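Local structure of aromatic-amino-acid transaminase TyrB (Burkholderia cenocepacia K56-2Valvano, 4WD2) at residues 206-220 and 236-250. The protein probably catalyses the reversible, pyridoxal-phosphate-dependent transfer of amino groups between aromatic amino acids and 2-oxo acids. Sequence-based numbering, arbitrary orientation.
Sequences IDVIEARELLPFVDM and VRELARRGVPTLVAN
E210 is extended with CG anti to the backbone N (chi1 -179°), and R242 turns at chi3 (57°), which brings OE1 to NH2; the two side chains cross at about a right angle. The R242 NH2 to E210 OE1 salt bridge is 2.7 Å long, tilted from the guanidinium plane. In a second salt bridge D207 OD1 takes N-H groups from both NH1 and NH2 of R242, each at 3.0 Å and near that plane, while I206 CG2 lies over one guanidinium face. E203 also pairs with NH1, and a water links E210 OE2 to R242 NE.

Next to this network, between helices and sheet, L239 CD2 packs on I206 CG1, V244 CG1 touches I209 CG2 and P216 CG, and V218 CG2 meets L239 CD1 at 3.7 Å. Strands 215-220 and 246-250 run parallel, joined by four backbone hydrogen bonds: L247 N to P216 O, V218 N to L247 O, A249 N to V218 O and M220 N to A249 O. On the opposite sheet face, L247 CB makes a CH-pi contact with F217, 3.8 Å from the ring centroid, against helix 110-125.

These are neighbouring strands of the large PLP-binding domain. D219 OD2, hydrogen-bonded to H141, is consistent with the aspartate facing the pyridine nitrogen in this fold type. R242 probably offsets the crowding of the D207, E210 and E203 carboxylates, favouring their ionised forms.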
ATOM      1  N   ILE A 206      18.352 -24.811   9.757  1.00 10.40           N
ATOM      2  CA  ILE A 206      19.238 -23.664   9.577  1.00  9.20           C
ATOM      3  C   ILE A 206      20.643 -24.128   9.186  1.00  9.39           C
ATOM      4  O   ILE A 206      21.305 -23.475   8.377  1.00  9.62           O
ATOM      5  CB  ILE A 206      19.296 -22.772  10.851  1.00 11.34           C
ATOM      6  CG1 ILE A 206      17.921 -22.137  11.115  1.00  9.96           C
ATOM      7  CG2 ILE A 206      20.340 -21.665  10.690  1.00  7.30           C
ATOM      8  CD1 ILE A 206      17.765 -21.509  12.494  1.00  9.50           C
ATOM      9  N   ASP A 207      21.079 -25.262   9.735  1.00  9.98           N
ATOM     10  CA  ASP A 207      22.339 -25.883   9.319  1.00 10.92           C
ATOM     11  C   ASP A 207      22.416 -25.976   7.794  1.00 12.72           C
ATOM     12  O   ASP A 207      23.407 -25.587   7.182  1.00 14.01           O
ATOM     13  CB  ASP A 207      22.492 -27.290   9.906  1.00 11.62           C
ATOM     14  CG  ASP A 207      22.673 -27.297  11.422  1.00 12.12           C
ATOM     15  OD1 ASP A 207      23.008 -26.248  12.017  1.00 13.00           O
ATOM     16  OD2 ASP A 207      22.513 -28.388  12.011  1.00 11.78           O
ATOM     17  N   VAL A 208      21.354 -26.508   7.202  1.00 13.05           N
ATOM     18  CA  VAL A 208      21.249 -26.704   5.762  1.00 13.18           C
ATOM     19  C   VAL A 208      21.168 -25.379   4.987  1.00 11.24           C
ATOM     20  O   VAL A 208      21.904 -25.166   4.021  1.00 10.78           O
ATOM     21  CB  VAL A 208      20.014 -27.575   5.424  1.00 13.26           C
ATOM     22  CG1 VAL A 208      19.669 -27.468   3.948  1.00 13.38           C
ATOM     23  CG2 VAL A 208      20.261 -29.025   5.830  1.00 14.03           C
ATOM     24  N   ILE A 209      20.277 -24.498   5.425  1.00  8.09           N
ATOM     25  CA  ILE A 209      20.100 -23.181   4.816  1.00  8.57           C
ATOM     26  C   ILE A 209      21.417 -22.399   4.769  1.00  9.81           C
ATOM     27  O   ILE A 209      21.768 -21.808   3.738  1.00  9.19           O
ATOM     28  CB  ILE A 209      19.023 -22.374   5.579  1.00  9.68           C
ATOM     29  CG1 ILE A 209      17.636 -22.955   5.276  1.00  9.33           C
ATOM     30  CG2 ILE A 209      19.076 -20.890   5.221  1.00  9.32           C
ATOM     31  CD1 ILE A 209      16.562 -22.515   6.258  1.00  8.32           C
ATOM     32  N   GLU A 210      22.149 -22.420   5.880  1.00  8.76           N
ATOM     33  CA  GLU A 210      23.465 -21.802   5.951  1.00 10.47           C
ATOM     34  C   GLU A 210      24.458 -22.467   4.990  1.00 11.32           C
ATOM     35  O   GLU A 210      25.104 -21.794   4.183  1.00 13.86           O
ATOM     36  CB  GLU A 210      24.000 -21.871   7.388  1.00 12.02           C
ATOM     37  CG  GLU A 210      25.349 -21.230   7.585  1.00 13.03           C
ATOM     38  CD  GLU A 210      25.799 -21.262   9.034  1.00 14.71           C
ATOM     39  OE1 GLU A 210      25.575 -22.295   9.698  1.00 16.34           O
ATOM     40  OE2 GLU A 210      26.356 -20.252   9.514  1.00 15.17           O
ATOM     41  N   ALA A 211      24.580 -23.787   5.083  1.00  9.94           N
ATOM     42  CA  ALA A 211      25.579 -24.514   4.307  1.00 11.15           C
ATOM     43  C   ALA A 211      25.334 -24.400   2.808  1.00 11.89           C
ATOM     44  O   ALA A 211      26.280 -24.309   2.026  1.00 12.92           O
ATOM     45  CB  ALA A 211      25.610 -25.983   4.720  1.00 10.20           C
ATOM     46  N   ARG A 212      24.070 -24.406   2.407  1.00 10.93           N
ATOM     47  CA  ARG A 212      23.743 -24.391   0.986  1.00 10.63           C
ATOM     48  C   ARG A 212      23.585 -22.975   0.425  1.00 11.09           C
ATOM     49  O   ARG A 212      23.290 -22.807  -0.757  1.00 11.38           O
ATOM     50  CB  ARG A 212      22.476 -25.205   0.737  1.00 10.98           C
ATOM     51  CG  ARG A 212      22.603 -26.684   1.133  1.00 12.77           C
ATOM     52  CD  ARG A 212      23.675 -27.379   0.322  1.00 18.01           C
ATOM     53  NE  ARG A 212      23.638 -28.828   0.489  1.00 23.63           N
ATOM     54  CZ  ARG A 212      24.521 -29.668  -0.043  1.00 28.10           C
ATOM     55  NH1 ARG A 212      25.525 -29.208  -0.782  1.00 29.94           N
ATOM     56  NH2 ARG A 212      24.405 -30.974   0.168  1.00 28.27           N
ATOM     57  N   GLU A 213      23.789 -21.971   1.276  1.00 10.96           N
ATOM     58  CA  GLU A 213      23.740 -20.566   0.871  1.00 13.13           C
ATOM     59  C   GLU A 213      22.390 -20.204   0.284  1.00 12.88           C
ATOM     60  O   GLU A 213      22.306 -19.538  -0.752  1.00 10.73           O
ATOM     61  CB  GLU A 213      24.849 -20.249  -0.141  1.00 15.65           C
ATOM     62  CG  GLU A 213      26.244 -20.423   0.424  1.00 19.12           C
ATOM     63  CD  GLU A 213      27.314 -20.289  -0.633  1.00 24.44           C
ATOM     64  OE1 GLU A 213      28.105 -21.239  -0.786  1.00 27.64           O
ATOM     65  OE2 GLU A 213      27.363 -19.240  -1.311  1.00 25.74           O
ATOM     66  N   LEU A 214      21.336 -20.658   0.952  1.00 12.32           N
ATOM     67  CA  LEU A 214      19.976 -20.357   0.532  1.00 11.39           C
ATOM     68  C   LEU A 214      19.518 -19.008   1.078  1.00 13.95           C
ATOM     69  O   LEU A 214      20.177 -18.419   1.945  1.00 13.94           O
ATOM     70  CB  LEU A 214      19.021 -21.457   0.993  1.00  8.73           C
ATOM     71  CG  LEU A 214      19.411 -22.868   0.579  1.00  9.23           C
ATOM     72  CD1 LEU A 214      18.255 -23.823   0.839  1.00  8.79           C
ATOM     73  CD2 LEU A 214      19.835 -22.899  -0.893  1.00  9.98           C
ATOM     74  N   LEU A 215      18.390 -18.532   0.556  1.00 13.39           N
ATOM     75  CA  LEU A 215      17.784 -17.278   0.984  1.00 13.80           C
ATOM     76  C   LEU A 215      16.455 -17.498   1.686  1.00 11.77           C
ATOM     77  O   LEU A 215      15.407 -17.514   1.038  1.00 11.93           O
ATOM     78  CB  LEU A 215      17.569 -16.352  -0.212  1.00 15.27           C
ATOM     79  CG  LEU A 215      18.724 -15.427  -0.553  1.00 18.10           C
ATOM     80  CD1 LEU A 215      18.441 -14.735  -1.878  1.00 18.42           C
ATOM     81  CD2 LEU A 215      18.904 -14.415   0.570  1.00 18.93           C
ATOM     82  N   PRO A 216      16.488 -17.639   3.016  1.00 10.72           N
ATOM     83  CA  PRO A 216      15.259 -17.826   3.788  1.00 11.20           C
ATOM     84  C   PRO A 216      14.429 -16.552   3.872  1.00 10.56           C
ATOM     85  O   PRO A 216      14.931 -15.471   4.215  1.00  9.86           O
ATOM     86  CB  PRO A 216      15.772 -18.242   5.173  1.00  9.16           C
ATOM     87  CG  PRO A 216      17.124 -17.632   5.271  1.00 10.05           C
ATOM     88  CD  PRO A 216      17.690 -17.687   3.869  1.00 11.02           C
ATOM     89  N   PHE A 217      13.156 -16.695   3.529  1.00 10.19           N
ATOM     90  CA  PHE A 217      12.171 -15.638   3.674  1.00 11.34           C
ATOM     91  C   PHE A 217      11.172 -16.111   4.727  1.00 10.49           C
ATOM     92  O   PHE A 217      10.288 -16.922   4.443  1.00 10.99           O
ATOM     93  CB  PHE A 217      11.481 -15.341   2.333  1.00 12.23           C
ATOM     94  CG  PHE A 217      10.911 -13.946   2.222  1.00 11.43           C
ATOM     95  CD1 PHE A 217      10.817 -13.330   0.991  1.00 10.38           C
ATOM     96  CD2 PHE A 217      10.472 -13.258   3.342  1.00 11.57           C
ATOM     97  CE1 PHE A 217      10.299 -12.061   0.876  1.00 10.95           C
ATOM     98  CE2 PHE A 217       9.954 -11.987   3.232  1.00 10.31           C
ATOM     99  CZ  PHE A 217       9.867 -11.387   1.995  1.00 10.49           C
ATOM    100  N   VAL A 218      11.342 -15.636   5.954  1.00  9.42           N
ATOM    101  CA  VAL A 218      10.480 -16.063   7.046  1.00  8.57           C
ATOM    102  C   VAL A 218       9.241 -15.186   7.119  1.00  8.20           C
ATOM    103  O   VAL A 218       9.339 -13.956   7.115  1.00  8.75           O
ATOM    104  CB  VAL A 218      11.206 -16.032   8.393  1.00  9.37           C
ATOM    105  CG1 VAL A 218      10.285 -16.545   9.494  1.00  9.65           C
ATOM    106  CG2 VAL A 218      12.476 -16.873   8.327  1.00  8.76           C
ATOM    107  N   ASP A 219       8.086 -15.842   7.151  1.00  8.17           N
ATOM    108  CA  ASP A 219       6.778 -15.196   7.235  1.00  9.70           C
ATOM    109  C   ASP A 219       6.254 -15.407   8.657  1.00  8.45           C
ATOM    110  O   ASP A 219       5.870 -16.521   9.022  1.00  7.50           O
ATOM    111  CB  ASP A 219       5.820 -15.791   6.180  1.00  9.99           C
ATOM    112  CG  ASP A 219       4.510 -15.020   6.046  1.00 11.27           C
ATOM    113  OD1 ASP A 219       4.169 -14.220   6.940  1.00 13.13           O
ATOM    114  OD2 ASP A 219       3.807 -15.232   5.035  1.00 10.27           O
ATOM    115  N   MET A 220       6.277 -14.345   9.465  1.00  6.38           N
ATOM    116  CA  MET A 220       5.813 -14.422  10.843  1.00  6.49           C
ATOM    117  C   MET A 220       4.566 -13.573  11.014  1.00  8.34           C
ATOM    118  O   MET A 220       4.645 -12.409  11.395  1.00 10.46           O
ATOM    119  CB  MET A 220       6.910 -13.971  11.818  1.00  7.30           C
ATOM    120  CG  MET A 220       6.554 -14.204  13.286  1.00  8.08           C
ATOM    121  SD  MET A 220       7.934 -13.908  14.390  1.00 12.55           S
ATOM    122  CE  MET A 220       8.383 -12.247  13.890  1.00 12.19           C
ATOM    123  N   VAL A 236      13.518 -16.709  13.560  1.00  8.51           N
ATOM    124  CA  VAL A 236      14.065 -15.448  13.089  1.00  8.96           C
ATOM    125  C   VAL A 236      15.309 -15.063  13.887  1.00  9.50           C
ATOM    126  O   VAL A 236      16.339 -14.704  13.316  1.00  9.47           O
ATOM    127  CB  VAL A 236      13.008 -14.320  13.183  1.00 12.25           C
ATOM    128  CG1 VAL A 236      13.636 -12.978  12.923  1.00 12.62           C
ATOM    129  CG2 VAL A 236      11.871 -14.574  12.193  1.00 12.65           C
ATOM    130  N   ARG A 237      15.207 -15.151  15.209  1.00  6.15           N
ATOM    131  CA  ARG A 237      16.291 -14.730  16.089  1.00  6.79           C
ATOM    132  C   ARG A 237      17.500 -15.660  15.969  1.00  7.62           C
ATOM    133  O   ARG A 237      18.642 -15.199  16.007  1.00  6.73           O
ATOM    134  CB  ARG A 237      15.795 -14.654  17.540  1.00  6.32           C
ATOM    135  CG  ARG A 237      14.679 -13.640  17.730  1.00  6.21           C
ATOM    136  CD  ARG A 237      14.236 -13.471  19.196  1.00  9.71           C
ATOM    137  NE  ARG A 237      13.099 -12.555  19.275  1.00  8.81           N
ATOM    138  CZ  ARG A 237      12.477 -12.198  20.397  1.00  7.13           C
ATOM    139  NH1 ARG A 237      12.873 -12.667  21.565  1.00  8.90           N
ATOM    140  NH2 ARG A 237      11.452 -11.365  20.344  1.00  6.64           N
ATOM    141  N   GLU A 238      17.256 -16.961  15.810  1.00  8.28           N
ATOM    142  CA  GLU A 238      18.356 -17.916  15.669  1.00  8.49           C
ATOM    143  C   GLU A 238      19.049 -17.799  14.300  1.00  8.84           C
ATOM    144  O   GLU A 238      20.273 -17.891  14.216  1.00  9.12           O
ATOM    145  CB  GLU A 238      17.859 -19.348  15.905  1.00  9.96           C
ATOM    146  CG  GLU A 238      18.952 -20.413  15.898  1.00  9.35           C
ATOM    147  CD  GLU A 238      19.941 -20.281  17.056  1.00 11.27           C
ATOM    148  OE1 GLU A 238      19.728 -19.438  17.951  1.00 11.01           O
ATOM    149  OE2 GLU A 238      20.941 -21.029  17.075  1.00 11.80           O
ATOM    150  N   LEU A 239      18.276 -17.579  13.237  1.00  9.54           N
ATOM    151  CA  LEU A 239      18.864 -17.300  11.921  1.00  8.92           C
ATOM    152  C   LEU A 239      19.781 -16.078  11.978  1.00  9.21           C
ATOM    153  O   LEU A 239      20.912 -16.103  11.475  1.00  8.51           O
ATOM    154  CB  LEU A 239      17.767 -17.080  10.870  1.00  9.35           C
ATOM    155  CG  LEU A 239      17.163 -18.304  10.176  1.00  9.35           C
ATOM    156  CD1 LEU A 239      15.812 -17.972   9.564  1.00  7.75           C
ATOM    157  CD2 LEU A 239      18.105 -18.846   9.100  1.00 10.43           C
ATOM    158  N   ALA A 240      19.295 -15.017  12.615  1.00  8.60           N
ATOM    159  CA  ALA A 240      20.051 -13.776  12.728  1.00  9.68           C
ATOM    160  C   ALA A 240      21.275 -13.895  13.650  1.00 10.65           C
ATOM    161  O   ALA A 240      22.324 -13.313  13.362  1.00 11.52           O
ATOM    162  CB  ALA A 240      19.137 -12.650  13.204  1.00  9.57           C
ATOM    163  N   ARG A 241      21.159 -14.638  14.748  1.00  9.50           N
ATOM    164  CA  ARG A 241      22.316 -14.851  15.618  1.00  9.33           C
ATOM    165  C   ARG A 241      23.439 -15.585  14.882  1.00 10.52           C
ATOM    166  O   ARG A 241      24.624 -15.394  15.171  1.00 10.63           O
ATOM    167  CB  ARG A 241      21.923 -15.638  16.874  1.00  8.89           C
ATOM    168  CG  ARG A 241      21.361 -14.784  18.019  1.00  9.18           C
ATOM    169  CD  ARG A 241      21.198 -15.611  19.295  1.00  7.94           C
ATOM    170  NE  ARG A 241      20.220 -16.691  19.147  1.00  8.55           N
ATOM    171  CZ  ARG A 241      18.925 -16.584  19.452  1.00  8.48           C
ATOM    172  NH1 ARG A 241      18.439 -15.440  19.918  1.00  8.28           N
ATOM    173  NH2 ARG A 241      18.112 -17.623  19.287  1.00  6.91           N
ATOM    174  N   ARG A 242      23.059 -16.424  13.926  1.00 10.12           N
ATOM    175  CA  ARG A 242      24.028 -17.251  13.222  1.00 10.88           C
ATOM    176  C   ARG A 242      24.510 -16.578  11.941  1.00 11.39           C
ATOM    177  O   ARG A 242      25.285 -17.155  11.178  1.00 12.10           O
ATOM    178  CB  ARG A 242      23.424 -18.630  12.924  1.00 10.12           C
ATOM    179  CG  ARG A 242      23.239 -19.481  14.184  1.00  9.87           C
ATOM    180  CD  ARG A 242      22.653 -20.855  13.875  1.00  8.94           C
ATOM    181  NE  ARG A 242      23.479 -21.594  12.922  1.00 10.68           N
ATOM    182  CZ  ARG A 242      23.263 -22.855  12.557  1.00 11.35           C
ATOM    183  NH1 ARG A 242      22.237 -23.526  13.065  1.00  7.72           N
ATOM    184  NH2 ARG A 242      24.073 -23.440  11.679  1.00 11.23           N
ATOM    185  N   GLY A 243      24.041 -15.357  11.713  1.00 10.18           N
ATOM    186  CA  GLY A 243      24.510 -14.539  10.606  1.00 11.35           C
ATOM    187  C   GLY A 243      23.979 -14.912   9.234  1.00 14.06           C
ATOM    188  O   GLY A 243      24.572 -14.559   8.215  1.00 17.49           O
ATOM    189  N   VAL A 244      22.861 -15.622   9.192  1.00 13.15           N
ATOM    190  CA  VAL A 244      22.298 -16.073   7.922  1.00 12.52           C
ATOM    191  C   VAL A 244      21.509 -14.949   7.249  1.00 12.41           C
ATOM    192  O   VAL A 244      20.687 -14.299   7.899  1.00 13.30           O
ATOM    193  CB  VAL A 244      21.392 -17.314   8.130  1.00 10.41           C
ATOM    194  CG1 VAL A 244      20.765 -17.763   6.815  1.00 10.26           C
ATOM    195  CG2 VAL A 244      22.198 -18.454   8.754  1.00 10.72           C
ATOM    196  N   PRO A 245      21.776 -14.697   5.951  1.00 11.27           N
ATOM    197  CA  PRO A 245      20.992 -13.728   5.172  1.00 11.42           C
ATOM    198  C   PRO A 245      19.514 -14.079   5.195  1.00 11.55           C
ATOM    199  O   PRO A 245      19.122 -15.084   4.607  1.00 12.18           O
ATOM    200  CB  PRO A 245      21.559 -13.865   3.750  1.00 11.86           C
ATOM    201  CG  PRO A 245      22.241 -15.219   3.737  1.00 12.12           C
ATOM    202  CD  PRO A 245      22.812 -15.345   5.126  1.00 10.86           C
ATOM    203  N   THR A 246      18.703 -13.265   5.858  1.00  9.40           N
ATOM    204  CA  THR A 246      17.309 -13.624   6.080  1.00 10.34           C
ATOM    205  C   THR A 246      16.378 -12.445   5.840  1.00  9.84           C
ATOM    206  O   THR A 246      16.654 -11.330   6.284  1.00 10.03           O
ATOM    207  CB  THR A 246      17.101 -14.143   7.524  1.00 10.67           C
ATOM    208  OG1 THR A 246      17.979 -15.252   7.763  1.00 11.36           O
ATOM    209  CG2 THR A 246      15.656 -14.571   7.765  1.00  8.85           C
ATOM    210  N   LEU A 247      15.273 -12.680   5.145  1.00  9.12           N
ATOM    211  CA  LEU A 247      14.229 -11.669   5.083  1.00  7.59           C
ATOM    212  C   LEU A 247      13.135 -12.113   6.029  1.00  7.88           C
ATOM    213  O   LEU A 247      12.841 -13.308   6.123  1.00  6.43           O
ATOM    214  CB  LEU A 247      13.681 -11.471   3.656  1.00  7.53           C
ATOM    215  CG  LEU A 247      14.653 -10.995   2.567  1.00  6.84           C
ATOM    216  CD1 LEU A 247      15.436 -12.154   1.972  1.00  8.40           C
ATOM    217  CD2 LEU A 247      13.932 -10.234   1.474  1.00  7.10           C
ATOM    218  N   VAL A 248      12.563 -11.155   6.753  1.00  7.68           N
ATOM    219  CA  VAL A 248      11.482 -11.442   7.682  1.00  8.56           C
ATOM    220  C   VAL A 248      10.280 -10.536   7.460  1.00  7.55           C
ATOM    221  O   VAL A 248      10.368  -9.321   7.631  1.00  7.23           O
ATOM    222  CB  VAL A 248      11.916 -11.278   9.147  1.00  9.18           C
ATOM    223  CG1 VAL A 248      10.752 -11.666  10.071  1.00  5.81           C
ATOM    224  CG2 VAL A 248      13.155 -12.110   9.439  1.00 10.22           C
ATOM    225  N   ALA A 249       9.155 -11.134   7.086  1.00  8.65           N
ATOM    226  CA  ALA A 249       7.904 -10.395   6.991  1.00  9.06           C
ATOM    227  C   ALA A 249       7.039 -10.644   8.226  1.00  9.68           C
ATOM    228  O   ALA A 249       6.654 -11.775   8.489  1.00 10.65           O
ATOM    229  CB  ALA A 249       7.154 -10.782   5.720  1.00 11.02           C
ATOM    230  N   ASN A 250       6.747  -9.594   8.991  1.00  9.86           N
ATOM    231  CA  ASN A 250       5.886  -9.741  10.160  1.00  9.25           C
ATOM    232  C   ASN A 250       4.623  -8.886  10.029  1.00  9.77           C
ATOM    233  O   ASN A 250       4.659  -7.764   9.521  1.00  9.15           O
ATOM    234  CB  ASN A 250       6.645  -9.403  11.460  1.00  8.47           C
ATOM    235  CG  ASN A 250       6.779  -7.905  11.705  1.00  9.11           C
ATOM    236  OD1 ASN A 250       7.567  -7.223  11.043  1.00  9.89           O
ATOM    237  ND2 ASN A 250       6.025  -7.393  12.678  1.00  8.02           N
TER
HETATM  238  O   HOH W   1      26.014 -20.860  12.293  1.00 12.39           O
HETATM  239  O   HOH W   2      26.100 -17.886   8.865  1.00 19.75           O
HETATM  240  O   HOH W   3       3.436 -11.690   8.007  1.00 13.23           O